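Local coordinates for protein SAP-like pentraxin (PDB 3FLT) that binds calcium ions and, through them, the phosphate of phosphoethanolamine, as a pentraxin with a probable role in recognising phosphorylated ligands, at residues 13-18 and 153-158; 49-54 and 140-145. All coordinates share one frame; numbering follows the deposited sequence.

Interaction 1. Residues 13-18 and 153-158; sequences GTQNPK and FEEQES. With CA (calcium ion), chain D; CA (calcium ion), chain E; OPE (phosphoric acid mono-(2-amino-ethyl) ester), chain F.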
loop_
_atom_site.group_PDB
_atom_site.type_symbol
_atom_site.label_atom_id
_atom_site.label_comp_id
_atom_site.label_asym_id
_atom_site.label_seq_id
_atom_site.Cartn_x
_atom_site.Cartn_y
_atom_site.Cartn_z
ATOM N N GLY A 13 -57.028 -1.119 -10.778
ATOM C CA GLY A 13 -58.180 -0.312 -11.124
ATOM C C GLY A 13 -59.297 -0.728 -10.199
ATOM O O GLY A 13 -59.342 -1.887 -9.770
ATOM N N THR A 14 -60.206 0.192 -9.893
ATOM C CA THR A 14 -61.284 -0.116 -8.963
ATOM C C THR A 14 -62.694 -0.139 -9.525
ATOM O O THR A 14 -63.094 0.738 -10.286
ATOM C CB THR A 14 -61.254 0.870 -7.777
ATOM O OG1 THR A 14 -60.098 0.613 -6.978
ATOM C CG2 THR A 14 -62.496 0.737 -6.921
ATOM N N GLN A 15 -63.446 -1.157 -9.135
ATOM C CA GLN A 15 -64.831 -1.289 -9.547
ATOM C C GLN A 15 -65.553 -2.198 -8.574
ATOM O O GLN A 15 -65.245 -3.385 -8.463
ATOM C CB GLN A 15 -64.952 -1.830 -10.971
ATOM C CG GLN A 15 -66.364 -2.276 -11.304
ATOM C CD GLN A 15 -66.652 -2.301 -12.786
ATOM O OE1 GLN A 15 -65.789 -2.616 -13.593
ATOM N NE2 GLN A 15 -67.887 -1.980 -13.150
ATOM N N ASN A 16 -66.507 -1.613 -7.856
ATOM C CA ASN A 16 -67.311 -2.323 -6.866
ATOM C C ASN A 16 -67.631 -3.740 -7.345
ATOM O O ASN A 16 -68.069 -3.926 -8.481
ATOM C CB ASN A 16 -68.616 -1.561 -6.640
ATOM C CG ASN A 16 -69.127 -1.684 -5.222
ATOM O OD1 ASN A 16 -69.070 -2.752 -4.614
ATOM N ND2 ASN A 16 -69.641 -0.586 -4.689
ATOM N N PRO A 17 -67.434 -4.757 -6.485
ATOM C CA PRO A 17 -66.944 -4.717 -5.100
ATOM C C PRO A 17 -65.421 -4.896 -4.924
ATOM O O PRO A 17 -64.948 -5.109 -3.805
ATOM C CB PRO A 17 -67.721 -5.854 -4.454
ATOM C CG PRO A 17 -67.661 -6.895 -5.542
ATOM C CD PRO A 17 -67.970 -6.098 -6.801
ATOM N N LYS A 18 -64.660 -4.821 -6.015
ATOM C CA LYS A 18 -63.205 -4.980 -5.931
ATOM C C LYS A 18 -62.469 -3.645 -5.707
ATOM O O LYS A 18 -62.489 -2.758 -6.558
ATOM C CB LYS A 18 -62.655 -5.639 -7.195
ATOM C CG LYS A 18 -61.155 -5.835 -7.117
ATOM C CD LYS A 18 -60.494 -6.051 -8.474
ATOM C CE LYS A 18 -58.976 -6.210 -8.306
ATOM N NZ LYS A 18 -58.240 -6.451 -9.581
ATOM N N PHE A 153 -64.906 2.056 1.077
ATOM C CA PHE A 153 -64.284 2.654 -0.101
ATOM C C PHE A 153 -65.275 3.033 -1.195
ATOM O O PHE A 153 -66.301 2.389 -1.364
ATOM C CB PHE A 153 -63.236 1.700 -0.682
ATOM C CG PHE A 153 -62.245 1.181 0.333
ATOM C CD1 PHE A 153 -61.588 2.054 1.205
ATOM C CD2 PHE A 153 -61.942 -0.181 0.396
ATOM C CE1 PHE A 153 -60.642 1.580 2.123
ATOM C CE2 PHE A 153 -61.001 -0.666 1.306
ATOM C CZ PHE A 153 -60.348 0.218 2.173
ATOM N N GLU A 154 -64.948 4.094 -1.929
ATOM C CA GLU A 154 -65.762 4.582 -3.037
ATOM C C GLU A 154 -64.888 4.516 -4.293
ATOM O O GLU A 154 -63.766 5.007 -4.288
ATOM C CB GLU A 154 -66.196 6.023 -2.774
ATOM C CG GLU A 154 -66.769 6.241 -1.386
ATOM C CD GLU A 154 -67.620 7.495 -1.297
ATOM O OE1 GLU A 154 -68.615 7.578 -2.044
ATOM O OE2 GLU A 154 -67.302 8.394 -0.488
ATOM N N GLU A 155 -65.400 3.919 -5.364
ATOM C CA GLU A 155 -64.624 3.791 -6.591
ATOM C C GLU A 155 -64.119 5.101 -7.159
ATOM O O GLU A 155 -62.962 5.193 -7.569
ATOM C CB GLU A 155 -65.426 3.130 -7.710
ATOM C CG GLU A 155 -66.630 2.340 -7.306
ATOM C CD GLU A 155 -67.539 2.091 -8.494
ATOM O OE1 GLU A 155 -67.944 3.080 -9.142
ATOM O OE2 GLU A 155 -67.850 0.917 -8.779
ATOM N N GLN A 156 -64.979 6.111 -7.217
ATOM C CA GLN A 156 -64.560 7.371 -7.811
ATOM C C GLN A 156 -63.543 8.117 -6.974
ATOM O O GLN A 156 -63.078 9.187 -7.373
ATOM C CB GLN A 156 -65.769 8.272 -8.141
ATOM C CG GLN A 156 -66.387 9.098 -7.007
ATOM C CD GLN A 156 -67.000 8.261 -5.894
ATOM O OE1 GLN A 156 -67.445 7.126 -6.110
ATOM N NE2 GLN A 156 -67.042 8.831 -4.692
ATOM N N GLU A 157 -63.178 7.545 -5.827
ATOM C CA GLU A 157 -62.189 8.174 -4.951
ATOM C C GLU A 157 -60.912 7.340 -4.851
ATOM O O GLU A 157 -59.973 7.702 -4.142
ATOM C CB GLU A 157 -62.763 8.393 -3.549
ATOM C CG GLU A 157 -64.066 9.172 -3.538
ATOM C CD GLU A 157 -64.463 9.652 -2.153
ATOM O OE1 GLU A 157 -64.569 8.832 -1.222
ATOM O OE2 GLU A 157 -64.676 10.869 -1.992
ATOM N N SER A 158 -60.872 6.224 -5.569
ATOM C CA SER A 158 -59.703 5.355 -5.548
ATOM C C SER A 158 -58.584 5.953 -6.403
ATOM O O SER A 158 -58.803 6.894 -7.158
ATOM C CB SER A 158 -60.079 3.984 -6.094
ATOM O OG SER A 158 -60.430 4.098 -7.461
HETATM CA CA CA D . -65.009 8.209 0.926
HETATM CA CA CA E . -67.566 10.667 -0.797
HETATM C CA OPE F . -64.137 12.524 1.146
HETATM C CB OPE F . -63.569 13.806 0.515
HETATM O O1 OPE F . -66.019 10.250 1.210
HETATM O O2 OPE F . -64.990 10.966 3.402
HETATM O O3 OPE F . -67.397 11.564 3.026
HETATM O O4 OPE F . -65.446 12.767 1.716
HETATM N N OPE F . -63.536 13.652 -0.977
HETATM P P OPE F . -65.946 11.375 2.356
#

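Interaction 2. Residues 49-54 and 140-145; sequences YIFSCA and VVIGQE. With CA (calcium ion), chain D; CA (calcium ion), chain C; OPE (phosphoric acid mono-(2-amino-ethyl) ester), chain F.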
loop_
_atom_site.group_PDB
_atom_site.type_symbol
_atom_site.label_atom_id
_atom_site.label_comp_id
_atom_site.label_asym_id
_atom_site.label_seq_id
_atom_site.Cartn_x
_atom_site.Cartn_y
_atom_site.Cartn_z
ATOM N N TYR A 49 -57.308 9.264 -4.210
ATOM C CA TYR A 49 -56.686 9.390 -2.895
ATOM C C TYR A 49 -55.613 8.331 -2.749
ATOM O O TYR A 49 -55.870 7.144 -2.959
ATOM C CB TYR A 49 -57.729 9.259 -1.779
ATOM C CG TYR A 49 -58.686 10.425 -1.759
ATOM C CD1 TYR A 49 -59.914 10.362 -2.427
ATOM C CD2 TYR A 49 -58.327 11.624 -1.150
ATOM C CE1 TYR A 49 -60.755 11.471 -2.493
ATOM C CE2 TYR A 49 -59.157 12.734 -1.209
ATOM C CZ TYR A 49 -60.364 12.651 -1.884
ATOM O OH TYR A 49 -61.159 13.762 -1.967
ATOM N N ILE A 50 -54.410 8.769 -2.392
ATOM C CA ILE A 50 -53.275 7.864 -2.255
ATOM C C ILE A 50 -53.063 7.370 -0.834
ATOM O O ILE A 50 -53.099 6.159 -0.588
ATOM C CB ILE A 50 -51.988 8.538 -2.756
ATOM C CG1 ILE A 50 -52.202 9.022 -4.196
ATOM C CG2 ILE A 50 -50.816 7.560 -2.667
ATOM C CD1 ILE A 50 -51.075 9.868 -4.761
ATOM N N PHE A 51 -52.852 8.312 0.089
ATOM C CA PHE A 51 -52.622 8.023 1.510
ATOM C C PHE A 51 -53.844 8.463 2.320
ATOM O O PHE A 51 -54.192 9.650 2.354
ATOM C CB PHE A 51 -51.380 8.781 1.989
ATOM C CG PHE A 51 -50.973 8.487 3.412
ATOM C CD1 PHE A 51 -49.922 7.619 3.682
ATOM C CD2 PHE A 51 -51.600 9.125 4.482
ATOM C CE1 PHE A 51 -49.494 7.397 4.993
ATOM C CE2 PHE A 51 -51.178 8.908 5.793
ATOM C CZ PHE A 51 -50.120 8.042 6.047
ATOM N N SER A 52 -54.490 7.503 2.975
ATOM C CA SER A 52 -55.686 7.766 3.774
ATOM C C SER A 52 -55.493 7.322 5.219
ATOM O O SER A 52 -55.145 6.172 5.484
ATOM C CB SER A 52 -56.885 7.017 3.174
ATOM O OG SER A 52 -57.975 6.963 4.075
ATOM N N CYS A 53 -55.729 8.233 6.152
ATOM C CA CYS A 53 -55.582 7.929 7.569
ATOM C C CYS A 53 -56.884 8.216 8.309
ATOM O O CYS A 53 -57.433 9.321 8.229
ATOM C CB CYS A 53 -54.446 8.758 8.169
ATOM S SG CYS A 53 -54.161 8.432 9.911
ATOM N N ALA A 54 -57.369 7.223 9.043
ATOM C CA ALA A 54 -58.621 7.364 9.769
ATOM C C ALA A 54 -58.604 6.797 11.178
ATOM O O ALA A 54 -57.905 5.828 11.469
ATOM C CB ALA A 54 -59.746 6.700 8.981
ATOM N N VAL A 140 -53.873 3.407 8.376
ATOM C CA VAL A 140 -53.451 3.868 7.071
ATOM C C VAL A 140 -53.806 2.914 5.931
ATOM O O VAL A 140 -53.518 1.708 5.978
ATOM C CB VAL A 140 -51.932 4.134 7.066
ATOM C CG1 VAL A 140 -51.437 4.368 5.646
ATOM C CG2 VAL A 140 -51.630 5.354 7.935
ATOM N N VAL A 141 -54.443 3.473 4.906
ATOM C CA VAL A 141 -54.812 2.712 3.727
ATOM C C VAL A 141 -54.224 3.410 2.509
ATOM O O VAL A 141 -54.253 4.634 2.423
ATOM C CB VAL A 141 -56.335 2.621 3.572
ATOM C CG1 VAL A 141 -56.685 2.083 2.195
ATOM C CG2 VAL A 141 -56.902 1.703 4.640
ATOM N N ILE A 142 -53.677 2.630 1.580
ATOM C CA ILE A 142 -53.086 3.185 0.360
ATOM C C ILE A 142 -53.919 2.764 -0.849
ATOM O O ILE A 142 -54.260 1.590 -0.996
ATOM C CB ILE A 142 -51.611 2.686 0.143
ATOM C CG1 ILE A 142 -50.737 3.060 1.348
ATOM C CG2 ILE A 142 -51.027 3.301 -1.134
ATOM C CD1 ILE A 142 -50.654 4.552 1.618
ATOM N N GLY A 143 -54.260 3.728 -1.698
ATOM C CA GLY A 143 -55.027 3.418 -2.888
ATOM C C GLY A 143 -56.531 3.592 -2.801
ATOM O O GLY A 143 -57.200 3.619 -3.834
ATOM N N GLN A 144 -57.067 3.711 -1.589
ATOM C CA GLN A 144 -58.509 3.869 -1.388
ATOM C C GLN A 144 -58.762 4.888 -0.292
ATOM O O GLN A 144 -57.909 5.098 0.556
ATOM C CB GLN A 144 -59.134 2.541 -0.976
ATOM C CG GLN A 144 -59.063 1.443 -2.011
ATOM C CD GLN A 144 -59.830 1.773 -3.270
ATOM O OE1 GLN A 144 -60.851 2.465 -3.234
ATOM N NE2 GLN A 144 -59.352 1.265 -4.395
ATOM N N GLU A 145 -59.936 5.513 -0.304
ATOM C CA GLU A 145 -60.290 6.523 0.706
ATOM C C GLU A 145 -61.267 5.926 1.723
ATOM O O GLU A 145 -62.397 5.569 1.383
ATOM C CB GLU A 145 -60.915 7.743 0.020
ATOM C CG GLU A 145 -60.839 9.043 0.805
ATOM C CD GLU A 145 -61.730 9.062 2.037
ATOM O OE1 GLU A 145 -62.943 8.799 1.895
ATOM O OE2 GLU A 145 -61.220 9.355 3.146
HETATM CA CA CA D . -65.009 8.209 0.926
HETATM CA CA CA C . -63.482 9.219 4.248
HETATM C CA OPE F . -64.137 12.524 1.146
HETATM C CB OPE F . -63.569 13.806 0.515
HETATM O O1 OPE F . -66.019 10.250 1.210
HETATM O O2 OPE F . -64.990 10.966 3.402
HETATM O O3 OPE F . -67.397 11.564 3.026
HETATM O O4 OPE F . -65.446 12.767 1.716
HETATM N N OPE F . -63.536 13.652 -0.977
HETATM P P OPE F . -65.946 11.375 2.356
#

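Interaction 1. Residues 13-18 and 153-158
T14 holds its methyl CG2 anti to the backbone N (its OG1 has chi1 -69°), which turns CG2 onto the backbone of E155, 3.7 Å from E155 CA, and lays CB and OG1 beside S158. E155 reaches back the other way: its chain is extended beyond CG (chi2 163°), and the carboxylate arrives at the backbone of N16, where N16 N donates to E155 OE2 over 3.0 Å. The oxygen takes this N-H on its anti lone pair, the one facing away from OE1, and the bond is moderately bent. N16 CB packs against the same oxygen. Replacing E155 by alanine removes the carboxylate, and N16 N would probably lose this acceptor, with the contact to N16 CB gone as well. S158 meets T14, whose OG1 bonds to Q144, through its hydroxyl, with T14 CB 3.3 Å from S158 OG; that OG donates to E155 O in the carbonyl plane, and E155 O also accepts from S158 N, so two donors fix the turn. Residues 155-157 form a short 3-10 turn within the calcium-binding loop of the pentraxin fold; E154, just before E155, and E157, two residues after it, turn their carboxylates to the metals. E154 OE2 bridges two calcium ions, 2.3 Å from the chain E ion and 2.7 Å from the chain D ion. E157 OE1 binds the chain D ion at 2.3 Å, while its other oxygen, OE2, accepts a hydrogen bond from the phosphoethanolamine N. Ligand atom O1 joins both of these ions, and E145 and D147 of the same subunit also bind the chain D ion.

Interaction 2. Residues 49-54 and 140-145
S52 N to V141 O and V141 N to S52 O (2.8 Å) make an antiparallel hydrogen-bonded pair; just past strand 139-142, G143 N donates to I50 O. I142 CA and V140 CA add CA-H...O contacts to I50 O and S52 O, respectively. Apolar packing gathers F51, C53, V140 and I142 on one face: V140 CG1 makes a CH-pi contact over the F51 ring, V140 CG2 touches F51 CZ at 3.6 Å, and I142 CD1 approaches F51 CD1 obliquely. On the calcium side, E145 CG makes a second CH-pi contact over one face of the Y49 ring, 3.9 Å from its centroid. E145 then bends at chi2 (-70°), carrying its carboxylate beyond the ring to the metals; OE1 bridges the chain D and chain C ions, and OE2 binds the chain C ion at 2.5 Å. Y49 OH accepts from the ligand N (2.6 Å), while the E145 carboxylate holds the calcium ions that bind the ligand's phosphate oxygens. Within the pentraxin jelly-roll sheet, strand 48-55 pairs with 60-68 on its other edge, strand 139-142 lies next to 21-24, and L163, L166 and V168 of strand 161-169 pack against I50, F51 and I142.

In the fold
From the N terminus, the 13-18 loop follows strand 7-11 of one sheet and leads to strand 21-24 of the other. Next come residues 49-54, whose pairing with 140-145 closes interaction 2 across 85 intervening residues. The chain then enters the calcium-binding loop, which includes 153-158; this segment meets 13-18 and closes interaction 1, so the smaller loop lies wholly within the larger one. The two contacts meet directly: probable hydrogen bonds run between T14 OG1 and Q144 NE2 (2.8 Å) and between Y49 N and E157 O (3.1 Å). Both also touch the chain D calcium ion and the phosphoethanolamine, joining the surface loops to the interior strand pair.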